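Local coordinates for protein peptidase M3B, oligoendopeptidase F (Enterococcus faecium, PDB 2QR4) that probably cleaves short peptides at internal bonds, as a zinc-dependent oligoendopeptidase F of the M3 metallopeptidase family, at residues 129-133 / 134-138; 79-82 / 83-87; 278-281 / 282-285; 192-195 / 196-200; 396-399 / 400-404. All blocks are in the same frame, centred on the assembly; numbering follows the deposited sequence.

Each contact is local, joining residues close in sequence along one continuous piece of chain; none closes a long loop, and all five follow in series without nesting or crossing. From the N terminus, contact 2 occupies the end of helix 68-87 and contact 1 the start of helix 133-141; E86 and S137 join the two at one end of the molecule. Contact 4, on helix 190-206, and contact 3, in the loop after helix 260-274, lie far from that pair, with centres 11 Å apart, and are bound together by R193 and D283. Contact 5, on helix 394-414, sits nearer the chain's centre, against helix 361-379, and touches none of the others.

Contact 1 (129-133 / 134-138); sequences HVLSA and EQESL
E136 and Q135, in the first helical turn, reach back to the backbone amides of L131 and S132 in the incoming loop. E136 OE2 accepts the amide of L131 (N to OE2 3.0 Å) through the anti lone pair of the carboxylate, and Q135 OE1 takes the amide of S132 in an almost straight bond (N to OE1 2.9 Å, 173° at the hydrogen) lying in the plane of the Q135 side-chain amide carbonyl. In the opposite sense, S132 OG receives a weak bond from the amide of Q135, at 3.4 Å between OG and N. The S132 hydroxyl also lies 3.0 Å from Q135 OE1, but E134 OE2 of the second subunit binds it as well, so its proton is not assigned. Reciprocally, E134 OE2 bonds to S132 OG of the second subunit.

The same E136 OE2 that holds L131 N also takes a salt bridge from R229, whose positive charge would balance the carboxylate. The bend of E136 at chi2 (-63°) carries the carboxylate back over the preceding loop. Q135 instead runs extended beyond CG, crossing L131 at about a right angle, with OE1 3.3 Å from L131 CB. V130 CG1 grazes E136 OE2 at 3.9 Å.

Regular helical bonding begins with the amide of E136 to S132 O and continues with that of S137 to A133 O, each 2.9 Å from N to O. The side chain of S137 turns to E86. With S132 as N-cap and Q135 returning the bond, the arrangement is a classic capping box, here built into a subunit interface.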
loop_
_atom_site.group_PDB
_atom_site.type_symbol
_atom_site.label_atom_id
_atom_site.label_comp_id
_atom_site.label_asym_id
_atom_site.label_seq_id
_atom_site.Cartn_x
_atom_site.Cartn_y
_atom_site.Cartn_z
ATOM N N HIS A 129 -16.367 20.290 7.523
ATOM C CA HIS A 129 -15.512 19.182 7.151
ATOM C C HIS A 129 -16.001 18.491 5.905
ATOM O O HIS A 129 -15.381 17.535 5.447
ATOM C CB HIS A 129 -15.374 18.194 8.306
ATOM C CG HIS A 129 -14.981 18.845 9.590
ATOM N ND1 HIS A 129 -13.704 19.313 9.825
ATOM C CD2 HIS A 129 -15.696 19.126 10.705
ATOM C CE1 HIS A 129 -13.649 19.853 11.034
ATOM N NE2 HIS A 129 -14.843 19.751 11.591
ATOM N N VAL A 130 -17.106 18.981 5.352
ATOM C CA VAL A 130 -17.552 18.520 4.049
ATOM C C VAL A 130 -17.015 19.467 2.984
ATOM O O VAL A 130 -16.979 20.674 3.187
ATOM C CB VAL A 130 -19.079 18.444 3.959
ATOM C CG1 VAL A 130 -19.501 18.008 2.567
ATOM C CG2 VAL A 130 -19.616 17.491 5.009
ATOM N N LEU A 131 -16.596 18.914 1.853
ATOM C CA LEU A 131 -15.881 19.686 0.843
ATOM C C LEU A 131 -16.802 19.963 -0.338
ATOM O O LEU A 131 -18.010 19.818 -0.227
ATOM C CB LEU A 131 -14.603 18.948 0.415
ATOM C CG LEU A 131 -13.573 18.769 1.545
ATOM C CD1 LEU A 131 -12.386 17.948 1.107
ATOM C CD2 LEU A 131 -13.090 20.109 2.085
ATOM N N SER A 132 -16.249 20.405 -1.459
ATOM C CA SER A 132 -17.076 20.642 -2.635
ATOM C C SER A 132 -17.347 19.312 -3.334
ATOM O O SER A 132 -16.709 18.303 -3.033
ATOM C CB SER A 132 -16.379 21.615 -3.585
ATOM O OG SER A 132 -15.206 21.033 -4.117
ATOM N N ALA A 133 -18.273 19.309 -4.277
ATOM C CA ALA A 133 -18.566 18.099 -5.037
ATOM C C ALA A 133 -17.316 17.593 -5.738
ATOM O O ALA A 133 -17.046 16.396 -5.723
ATOM C CB ALA A 133 -19.680 18.355 -6.042
ATOM N N GLU A 134 -16.544 18.506 -6.329
ATOM C CA GLU A 134 -15.299 18.141 -7.031
ATOM C C GLU A 134 -14.317 17.395 -6.122
ATOM O O GLU A 134 -13.747 16.382 -6.515
ATOM C CB GLU A 134 -14.582 19.376 -7.598
ATOM C CG GLU A 134 -15.053 19.882 -8.955
ATOM C CD GLU A 134 -14.096 20.956 -9.559
ATOM O OE1 GLU A 134 -14.315 21.344 -10.731
ATOM O OE2 GLU A 134 -13.132 21.416 -8.881
ATOM N N GLN A 135 -14.102 17.919 -4.921
ATOM C CA GLN A 135 -13.154 17.316 -3.994
ATOM C C GLN A 135 -13.670 15.998 -3.447
ATOM O O GLN A 135 -12.924 15.033 -3.398
ATOM C CB GLN A 135 -12.829 18.269 -2.846
ATOM C CG GLN A 135 -12.212 19.590 -3.282
ATOM C CD GLN A 135 -12.300 20.660 -2.202
ATOM O OE1 GLN A 135 -13.395 21.034 -1.776
ATOM N NE2 GLN A 135 -11.146 21.166 -1.763
ATOM N N GLU A 136 -14.937 15.958 -3.032
ATOM C CA GLU A 136 -15.543 14.727 -2.497
ATOM C C GLU A 136 -15.477 13.620 -3.542
ATOM O O GLU A 136 -15.210 12.454 -3.218
ATOM C CB GLU A 136 -17.015 14.941 -2.065
ATOM C CG GLU A 136 -17.185 15.833 -0.848
ATOM C CD GLU A 136 -16.553 15.241 0.407
ATOM O OE1 GLU A 136 -16.182 14.043 0.369
ATOM O OE2 GLU A 136 -16.432 15.964 1.434
ATOM N N SER A 137 -15.722 13.990 -4.795
ATOM C CA SER A 137 -15.574 13.058 -5.908
ATOM C C SER A 137 -14.160 12.445 -6.003
ATOM O O SER A 137 -14.012 11.223 -6.116
ATOM C CB SER A 137 -15.978 13.724 -7.218
ATOM O OG SER A 137 -15.841 12.817 -8.284
ATOM N N LEU A 138 -13.121 13.272 -5.922
ATOM C CA LEU A 138 -11.743 12.743 -5.928
ATOM C C LEU A 138 -11.462 11.805 -4.763
ATOM O O LEU A 138 -10.912 10.714 -4.944
ATOM C CB LEU A 138 -10.726 13.874 -5.887
ATOM C CG LEU A 138 -9.936 14.191 -7.148
ATOM C CD1 LEU A 138 -10.598 13.633 -8.381
ATOM C CD2 LEU A 138 -9.795 15.679 -7.231
#

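Contact 2 (79-82 / 83-87); sequences SLFS and KVSEA
The hydroxyl of S85 is swung back beside its own backbone N (chi1 -68°), which sets OG above the carbonyl of F81, while F81, with CG anti to the backbone N (chi1 -164°), turns one face of its ring to the S85 hydroxyl. This is a serine folded onto its own helix, here near the C-terminal end of helix 68-87: OG bonds to the carbonyl oxygen one turn earlier, at 3.0 Å from F81 O. The hydroxyl approaches from above the carbonyl plane, whereas the S85 amide comes nearly head-on to the same oxygen, with S85 N 2.7 Å from F81 O. Two donors from one residue therefore grip a single acceptor.

The other i to i+4 amides run regularly, V84 to L80 O, K83 to S79 O and E86 to S82 O. L80 and V84 lie side by side and point the same way, L80 CD2 meeting V84 CG2 at 4.0 Å; V84 goes on to pack against V46 and T50 of helix 33-63. K83 bends at chi3 and carries its ammonium away to S16. The F81 ring stacks with Y54 of helix 33-63, so this part of the helix is fastened to its neighbour by both an aromatic and an aliphatic residue. Across the turn, S85 OG sits over the centre of the F81 ring, 4.0 Å above its plane.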
loop_
_atom_site.group_PDB
_atom_site.type_symbol
_atom_site.label_atom_id
_atom_site.label_comp_id
_atom_site.label_asym_id
_atom_site.label_seq_id
_atom_site.Cartn_x
_atom_site.Cartn_y
_atom_site.Cartn_z
ATOM N N SER A 79 -14.481 -2.183 -5.914
ATOM C CA SER A 79 -14.714 -1.330 -7.084
ATOM C C SER A 79 -16.131 -0.779 -7.078
ATOM O O SER A 79 -16.325 0.397 -7.323
ATOM C CB SER A 79 -14.476 -2.080 -8.396
ATOM O OG SER A 79 -13.173 -2.588 -8.442
ATOM N N LEU A 80 -17.109 -1.640 -6.797
ATOM C CA LEU A 80 -18.524 -1.246 -6.753
ATOM C C LEU A 80 -18.715 -0.158 -5.710
ATOM O O LEU A 80 -19.381 0.836 -5.966
ATOM C CB LEU A 80 -19.399 -2.435 -6.353
ATOM C CG LEU A 80 -20.816 -2.674 -6.901
ATOM C CD1 LEU A 80 -21.684 -3.166 -5.780
ATOM C CD2 LEU A 80 -21.437 -1.461 -7.559
ATOM N N PHE A 81 -18.121 -0.358 -4.534
ATOM C CA PHE A 81 -18.262 0.590 -3.430
ATOM C C PHE A 81 -17.729 1.971 -3.800
ATOM O O PHE A 81 -18.423 2.975 -3.627
ATOM C CB PHE A 81 -17.555 0.078 -2.181
ATOM C CG PHE A 81 -17.969 0.780 -0.927
ATOM C CD1 PHE A 81 -19.315 0.945 -0.619
ATOM C CD2 PHE A 81 -17.023 1.274 -0.051
ATOM C CE1 PHE A 81 -19.706 1.594 0.545
ATOM C CE2 PHE A 81 -17.408 1.921 1.122
ATOM C CZ PHE A 81 -18.747 2.078 1.422
ATOM N N SER A 82 -16.507 2.023 -4.318
ATOM C CA SER A 82 -15.943 3.299 -4.771
ATOM C C SER A 82 -16.757 3.904 -5.907
ATOM O O SER A 82 -16.960 5.109 -5.947
ATOM C CB SER A 82 -14.460 3.180 -5.164
ATOM O OG SER A 82 -14.235 2.060 -5.994
ATOM N N LYS A 83 -17.258 3.066 -6.806
ATOM C CA LYS A 83 -18.056 3.573 -7.901
ATOM C C LYS A 83 -19.335 4.234 -7.368
ATOM O O LYS A 83 -19.698 5.336 -7.791
ATOM C CB LYS A 83 -18.404 2.465 -8.890
ATOM C CG LYS A 83 -19.212 2.985 -10.070
ATOM C CD LYS A 83 -19.376 1.959 -11.180
ATOM C CE LYS A 83 -20.559 1.040 -10.923
ATOM N NZ LYS A 83 -20.740 0.065 -12.030
ATOM N N VAL A 84 -19.998 3.559 -6.429
ATOM C CA VAL A 84 -21.203 4.071 -5.789
ATOM C C VAL A 84 -20.920 5.317 -4.942
ATOM O O VAL A 84 -21.629 6.315 -5.040
ATOM C CB VAL A 84 -21.874 2.978 -4.909
ATOM C CG1 VAL A 84 -22.914 3.591 -3.992
ATOM C CG2 VAL A 84 -22.510 1.918 -5.784
ATOM N N SER A 85 -19.886 5.251 -4.113
ATOM C CA SER A 85 -19.495 6.374 -3.271
ATOM C C SER A 85 -19.192 7.585 -4.120
ATOM O O SER A 85 -19.597 8.696 -3.796
ATOM C CB SER A 85 -18.262 6.029 -2.444
ATOM O OG SER A 85 -18.568 5.044 -1.478
ATOM N N GLU A 86 -18.478 7.366 -5.215
ATOM C CA GLU A 86 -18.144 8.454 -6.101
ATOM C C GLU A 86 -19.408 9.043 -6.732
ATOM O O GLU A 86 -19.569 10.267 -6.807
ATOM C CB GLU A 86 -17.161 7.994 -7.186
ATOM C CG GLU A 86 -16.556 9.150 -7.994
ATOM C CD GLU A 86 -17.549 9.761 -8.978
ATOM O OE1 GLU A 86 -18.464 9.034 -9.434
ATOM O OE2 GLU A 86 -17.418 10.966 -9.299
ATOM N N ALA A 87 -20.305 8.172 -7.185
ATOM C CA ALA A 87 -21.488 8.613 -7.928
ATOM C C ALA A 87 -22.473 9.395 -7.056
ATOM O O ALA A 87 -23.341 10.104 -7.556
ATOM C CB ALA A 87 -22.174 7.417 -8.574
#

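Contact 3 (278-281 / 282-285); sequences KLHM and YDLY
H280 and Y282 lie side by side and point the same way, their ring planes only 5° from parallel but slid so far apart that they barely overlap. The slide puts other atoms over the faces: H280 CB makes a CH-pi contact 3.6 Å from the centroid of the Y282 ring, and Y282 OH stands over the centre of the H280 imidazole. Y282 reaches this place because CG is wedged between its backbone N and carbonyl carbon (chi1 54°), folding the ring back against H280. The imidazole is also held by a hydrogen bond between ND1 and D483.

D283 grips H280 twice. Its OD2 accepts the amide of H280 (3.1 Å from N) on the anti side, somewhat out of the carboxylate plane, and its own amide donates to H280 O at 2.8 Å. R190 and R193 form salt bridges to the two carboxylate oxygens, which probably favours the charged form of D283.

The two methyls of L284 meet different apolar partners. CD2 meets L279 CD2 at 3.6 Å, the two side chains at about a right angle, and L284 CD1 touches CE of the selenomethionine M281 at 3.8 Å, where M281 doubles back through bends at chi2 and chi3. The arginine bridges to D283, R193 NE on Y282 O and packing on F197 fasten this loop to helix 190-206. A second i to i+3 bond, L284 N to M281 O, follows the first, giving the overlapping tight turns of a short 3-10 segment.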
loop_
_atom_site.group_PDB
_atom_site.type_symbol
_atom_site.label_atom_id
_atom_site.label_comp_id
_atom_site.label_asym_id
_atom_site.label_seq_id
_atom_site.Cartn_x
_atom_site.Cartn_y
_atom_site.Cartn_z
ATOM N N LYS A 278 13.715 -14.648 36.038
ATOM C CA LYS A 278 13.317 -13.423 35.363
ATOM C C LYS A 278 12.027 -13.578 34.564
ATOM O O LYS A 278 11.833 -14.580 33.879
ATOM C CB LYS A 278 14.476 -12.893 34.512
ATOM C CG LYS A 278 15.333 -11.890 35.292
ATOM C CD LYS A 278 16.763 -11.886 34.874
ATOM C CE LYS A 278 17.534 -10.824 35.641
ATOM N NZ LYS A 278 17.326 -10.955 37.107
ATOM N N LEU A 279 11.138 -12.593 34.675
ATOM C CA LEU A 279 9.840 -12.637 33.988
ATOM C C LEU A 279 9.945 -12.030 32.605
ATOM O O LEU A 279 10.374 -10.883 32.458
ATOM C CB LEU A 279 8.775 -11.860 34.775
ATOM C CG LEU A 279 7.310 -12.117 34.367
ATOM C CD1 LEU A 279 6.863 -13.544 34.696
ATOM C CD2 LEU A 279 6.364 -11.126 35.032
ATOM N N HIS A 280 9.533 -12.777 31.591
ATOM C CA HIS A 280 9.631 -12.263 30.227
ATOM C C HIS A 280 8.237 -12.126 29.610
ATOM O O HIS A 280 7.265 -12.709 30.106
ATOM C CB HIS A 280 10.455 -13.210 29.345
ATOM C CG HIS A 280 11.858 -13.435 29.811
ATOM N ND1 HIS A 280 12.945 -12.829 29.217
ATOM C CD2 HIS A 280 12.357 -14.222 30.796
ATOM C CE1 HIS A 280 14.052 -13.222 29.822
ATOM N NE2 HIS A 280 13.722 -14.065 30.787
HETATM N N MSE A 281 8.150 -11.383 28.506
HETATM C CA MSE A 281 6.905 -11.296 27.754
HETATM C C MSE A 281 6.298 -12.679 27.534
HETATM O O MSE A 281 5.085 -12.862 27.665
HETATM C CB MSE A 281 7.102 -10.544 26.426
HETATM C CG MSE A 281 7.487 -9.050 26.587
HETATM SE SE MSE A 281 6.318 -8.044 27.844
HETATM C CE MSE A 281 4.585 -8.255 26.954
ATOM N N TYR A 282 7.130 -13.673 27.249
ATOM C CA TYR A 282 6.582 -15.001 26.950
ATOM C C TYR A 282 6.132 -15.770 28.192
ATOM O O TYR A 282 5.813 -16.962 28.116
ATOM C CB TYR A 282 7.560 -15.833 26.116
ATOM C CG TYR A 282 8.951 -15.968 26.695
ATOM C CD1 TYR A 282 9.202 -16.808 27.781
ATOM C CD2 TYR A 282 10.021 -15.278 26.140
ATOM C CE1 TYR A 282 10.501 -16.944 28.302
ATOM C CE2 TYR A 282 11.316 -15.408 26.648
ATOM C CZ TYR A 282 11.551 -16.237 27.725
ATOM O OH TYR A 282 12.834 -16.341 28.224
ATOM N N ASP A 283 6.102 -15.088 29.336
ATOM C CA ASP A 283 5.572 -15.694 30.566
ATOM C C ASP A 283 4.244 -15.096 31.035
ATOM O O ASP A 283 3.740 -15.491 32.086
ATOM C CB ASP A 283 6.577 -15.552 31.715
ATOM C CG ASP A 283 7.854 -16.325 31.479
ATOM O OD1 ASP A 283 7.775 -17.468 30.960
ATOM O OD2 ASP A 283 8.932 -15.785 31.822
ATOM N N LEU A 284 3.686 -14.139 30.295
ATOM C CA LEU A 284 2.547 -13.369 30.827
ATOM C C LEU A 284 1.173 -13.962 30.532
ATOM O O LEU A 284 0.173 -13.484 31.064
ATOM C CB LEU A 284 2.577 -11.909 30.345
ATOM C CG LEU A 284 3.855 -11.093 30.566
ATOM C CD1 LEU A 284 3.593 -9.624 30.318
ATOM C CD2 LEU A 284 4.419 -11.293 31.953
ATOM N N TYR A 285 1.109 -14.995 29.697
ATOM C CA TYR A 285 -0.199 -15.508 29.265
ATOM C C TYR A 285 -0.454 -16.919 29.730
ATOM O O TYR A 285 -1.468 -17.507 29.391
ATOM C CB TYR A 285 -0.344 -15.410 27.741
ATOM C CG TYR A 285 -0.049 -14.022 27.235
ATOM C CD1 TYR A 285 1.245 -13.648 26.885
ATOM C CD2 TYR A 285 -1.060 -13.070 27.124
ATOM C CE1 TYR A 285 1.525 -12.367 26.420
ATOM C CE2 TYR A 285 -0.792 -11.785 26.669
ATOM C CZ TYR A 285 0.497 -11.440 26.319
ATOM O OH TYR A 285 0.764 -10.168 25.872
#

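Contact 4 (192-195 / 196-200); sequences VREA and AFKGL
E194 and K198, one turn apart, form the charged link of this contact. K198 NZ lies 2.8 Å from E194 OE2 in a salt bridge that uses the anti lone pair, on the side turned from the other carboxylate oxygen. E194 CG is anti to the backbone N (chi1 173°), and this torsion, with the extended chain beyond it, brings OE2 to K198 NZ; the lysine is extended as well, and the two side chains cross obliquely. Their aliphatic parts also touch, E194 CG lying 3.9 Å from K198 CD.

The backbone bonds are those of a regular alpha-helix, helix 190-206, on which this is the classic i to i+4 glutamate-lysine pairing. The amides of A196, F197, K198 and G199 donate to the carbonyls of V192, R193, E194 and A195, with 2.9 Å between G199 N and A195 O.

Apolar residues make up the packing. Both V192 and A196 press on L184 of helix 178-185, and F197 touches Y181 of the same helix. F197 CB lies 3.3 Å from R193 O, while its ring meets Y201 and Y282, the planes inclined at about 50° and 60° respectively.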
loop_
_atom_site.group_PDB
_atom_site.type_symbol
_atom_site.label_atom_id
_atom_site.label_comp_id
_atom_site.label_asym_id
_atom_site.label_seq_id
_atom_site.Cartn_x
_atom_site.Cartn_y
_atom_site.Cartn_z
ATOM N N VAL A 192 8.752 -24.358 25.546
ATOM C CA VAL A 192 7.872 -24.288 24.387
ATOM C C VAL A 192 7.356 -22.865 24.177
ATOM O O VAL A 192 7.299 -22.363 23.048
ATOM C CB VAL A 192 6.707 -25.283 24.548
ATOM C CG1 VAL A 192 5.518 -24.898 23.670
ATOM C CG2 VAL A 192 7.194 -26.691 24.254
ATOM N N ARG A 193 7.009 -22.219 25.284
ATOM C CA ARG A 193 6.654 -20.803 25.298
ATOM C C ARG A 193 7.763 -19.928 24.703
ATOM O O ARG A 193 7.518 -19.102 23.812
ATOM C CB ARG A 193 6.343 -20.360 26.739
ATOM C CG ARG A 193 4.885 -20.379 27.082
ATOM C CD ARG A 193 4.574 -20.496 28.575
ATOM N NE ARG A 193 5.453 -19.762 29.481
ATOM C CZ ARG A 193 5.706 -20.189 30.721
ATOM N NH1 ARG A 193 5.159 -21.323 31.127
ATOM N NH2 ARG A 193 6.504 -19.520 31.551
ATOM N N GLU A 194 8.980 -20.097 25.199
ATOM C CA GLU A 194 10.095 -19.254 24.771
ATOM C C GLU A 194 10.362 -19.490 23.300
ATOM O O GLU A 194 10.664 -18.566 22.539
ATOM C CB GLU A 194 11.340 -19.584 25.591
ATOM C CG GLU A 194 12.623 -18.902 25.149
ATOM C CD GLU A 194 13.823 -19.395 25.952
ATOM O OE1 GLU A 194 13.693 -20.432 26.631
ATOM O OE2 GLU A 194 14.889 -18.752 25.921
ATOM N N ALA A 195 10.235 -20.740 22.888
ATOM C CA ALA A 195 10.555 -21.092 21.511
ATOM C C ALA A 195 9.499 -20.569 20.523
ATOM O O ALA A 195 9.844 -20.138 19.431
ATOM C CB ALA A 195 10.737 -22.599 21.388
ATOM N N ALA A 196 8.224 -20.608 20.915
ATOM C CA ALA A 196 7.126 -20.087 20.084
ATOM C C ALA A 196 7.246 -18.599 19.924
ATOM O O ALA A 196 7.088 -18.068 18.827
ATOM C CB ALA A 196 5.750 -20.421 20.695
ATOM N N PHE A 197 7.525 -17.929 21.033
ATOM C CA PHE A 197 7.654 -16.481 21.069
ATOM C C PHE A 197 8.791 -16.041 20.149
ATOM O O PHE A 197 8.587 -15.194 19.285
ATOM C CB PHE A 197 7.889 -16.051 22.522
ATOM C CG PHE A 197 8.121 -14.588 22.716
ATOM C CD1 PHE A 197 7.056 -13.713 22.857
ATOM C CD2 PHE A 197 9.411 -14.088 22.812
ATOM C CE1 PHE A 197 7.272 -12.359 23.064
ATOM C CE2 PHE A 197 9.635 -12.734 23.010
ATOM C CZ PHE A 197 8.562 -11.867 23.137
ATOM N N LYS A 198 9.970 -16.642 20.310
ATOM C CA LYS A 198 11.151 -16.314 19.480
ATOM C C LYS A 198 11.022 -16.702 18.011
ATOM O O LYS A 198 11.517 -15.995 17.124
ATOM C CB LYS A 198 12.427 -16.934 20.065
ATOM C CG LYS A 198 13.010 -16.078 21.168
ATOM C CD LYS A 198 13.951 -16.809 22.105
ATOM C CE LYS A 198 14.293 -15.870 23.246
ATOM N NZ LYS A 198 15.158 -16.530 24.248
ATOM N N GLY A 199 10.352 -17.822 17.756
ATOM C CA GLY A 199 10.073 -18.234 16.385
ATOM C C GLY A 199 9.196 -17.214 15.673
ATOM O O GLY A 199 9.504 -16.787 14.556
ATOM N N LEU A 200 8.109 -16.806 16.328
ATOM C CA LEU A 200 7.128 -15.932 15.692
ATOM C C LEU A 200 7.765 -14.590 15.432
ATOM O O LEU A 200 7.652 -14.038 14.340
ATOM C CB LEU A 200 5.879 -15.762 16.561
ATOM C CG LEU A 200 4.792 -14.825 16.014
ATOM C CD1 LEU A 200 3.683 -15.579 15.289
ATOM C CD2 LEU A 200 4.195 -13.996 17.125
#

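Contact 5 (396-399 / 400-404); sequences AEIA and STTNE
T402 lies over the carbonyl of I398, its OG1 also touching I398 CG2 at 3.6 Å where the two side chains meet. This is helix 394-414, packed against helix 361-379, whose H369 and H373 have the spacing of the HExxH signature of zinc peptidases; in such enzymes a following helix commonly brings a further glutamate to the metal, and the arrangement is consistent with that architecture.

Threonine hydroxyls bent back onto the carbonyl one turn earlier recur at two successive positions. In T401 OG1 sits beside the backbone N (chi1 -48°) and bonds to E397 O at 2.9 Å, coming from above the carbonyl plane, while T401 N reaches the same oxygen at 3.0 Å and 172° at the hydrogen. A third donor is S400 N, 3.2 Å from E397 O, in a weak i to i+3 bond consistent with some local tightening of the turn. T402 repeats the pattern on I398 O, its N and OG1 arriving from opposite faces of the carbonyl plane; the hydroxyl distance there refines unusually short and its exact value is doubtful.

Around this core S400 OG is bonded to H369 O, and I398 and A399 pack on Y533 of helix 526-536; I398 and T401 also pack on helix 503-520. The amide group of N403 is bonded through ND2 to Y316 OH, and N403 CG lies 3.4 Å from A399 O.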
loop_
_atom_site.group_PDB
_atom_site.type_symbol
_atom_site.label_atom_id
_atom_site.label_comp_id
_atom_site.label_asym_id
_atom_site.label_seq_id
_atom_site.Cartn_x
_atom_site.Cartn_y
_atom_site.Cartn_z
ATOM N N ALA A 396 -22.716 -2.227 23.336
ATOM C CA ALA A 396 -23.267 -3.548 23.623
ATOM C C ALA A 396 -22.315 -4.371 24.489
ATOM O O ALA A 396 -22.749 -5.250 25.241
ATOM C CB ALA A 396 -23.588 -4.287 22.329
ATOM N N GLU A 397 -21.021 -4.077 24.377
ATOM C CA GLU A 397 -19.995 -4.757 25.156
ATOM C C GLU A 397 -20.102 -4.411 26.636
ATOM O O GLU A 397 -19.733 -5.202 27.501
ATOM C CB GLU A 397 -18.609 -4.370 24.642
ATOM C CG GLU A 397 -17.534 -5.395 24.939
ATOM C CD GLU A 397 -17.814 -6.733 24.279
ATOM O OE1 GLU A 397 -18.716 -6.800 23.417
ATOM O OE2 GLU A 397 -17.132 -7.719 24.620
ATOM N N ILE A 398 -20.605 -3.216 26.916
ATOM C CA ILE A 398 -20.799 -2.756 28.282
ATOM C C ILE A 398 -21.812 -3.617 29.020
ATOM O O ILE A 398 -21.614 -3.938 30.191
ATOM C CB ILE A 398 -21.259 -1.288 28.320
ATOM C CG1 ILE A 398 -20.070 -0.360 28.100
ATOM C CG2 ILE A 398 -21.913 -0.964 29.647
ATOM C CD1 ILE A 398 -20.471 1.030 27.674
ATOM N N ALA A 399 -22.888 -3.996 28.337
ATOM C CA ALA A 399 -23.960 -4.768 28.973
ATOM C C ALA A 399 -23.476 -6.160 29.344
ATOM O O ALA A 399 -24.032 -6.809 30.224
ATOM C CB ALA A 399 -25.173 -4.856 28.069
ATOM N N SER A 400 -22.427 -6.597 28.662
ATOM C CA SER A 400 -21.825 -7.893 28.885
ATOM C C SER A 400 -20.829 -7.834 30.031
ATOM O O SER A 400 -20.892 -8.637 30.964
ATOM C CB SER A 400 -21.114 -8.355 27.609
ATOM O OG SER A 400 -22.060 -8.816 26.658
ATOM N N THR A 401 -19.908 -6.883 29.946
ATOM C CA THR A 401 -18.874 -6.703 30.959
ATOM C C THR A 401 -19.498 -6.352 32.307
ATOM O O THR A 401 -19.027 -6.805 33.342
ATOM C CB THR A 401 -17.886 -5.614 30.525
ATOM O OG1 THR A 401 -17.496 -5.859 29.172
ATOM C CG2 THR A 401 -16.633 -5.586 31.410
ATOM N N THR A 402 -20.571 -5.564 32.292
ATOM C CA THR A 402 -21.223 -5.163 33.524
ATOM C C THR A 402 -21.704 -6.412 34.235
ATOM O O THR A 402 -21.534 -6.549 35.449
ATOM C CB THR A 402 -22.417 -4.224 33.261
ATOM O OG1 THR A 402 -21.973 -3.085 32.526
ATOM C CG2 THR A 402 -23.037 -3.742 34.563
ATOM N N ASN A 403 -22.307 -7.321 33.474
ATOM C CA ASN A 403 -22.795 -8.587 34.018
ATOM C C ASN A 403 -21.674 -9.431 34.642
ATOM O O ASN A 403 -21.821 -9.954 35.739
ATOM C CB ASN A 403 -23.541 -9.373 32.936
ATOM C CG ASN A 403 -24.978 -8.887 32.745
ATOM O OD1 ASN A 403 -25.422 -7.942 33.393
ATOM N ND2 ASN A 403 -25.713 -9.550 31.863
ATOM N N GLU A 404 -20.549 -9.537 33.943
ATOM C CA GLU A 404 -19.376 -10.230 34.459
ATOM C C GLU A 404 -18.906 -9.594 35.769
ATOM O O GLU A 404 -18.571 -10.293 36.745
ATOM C CB GLU A 404 -18.245 -10.200 33.429
ATOM C CG GLU A 404 -18.213 -11.391 32.472
ATOM C CD GLU A 404 -16.897 -11.471 31.681
ATOM O OE1 GLU A 404 -16.405 -10.413 31.223
ATOM O OE2 GLU A 404 -16.353 -12.590 31.517
#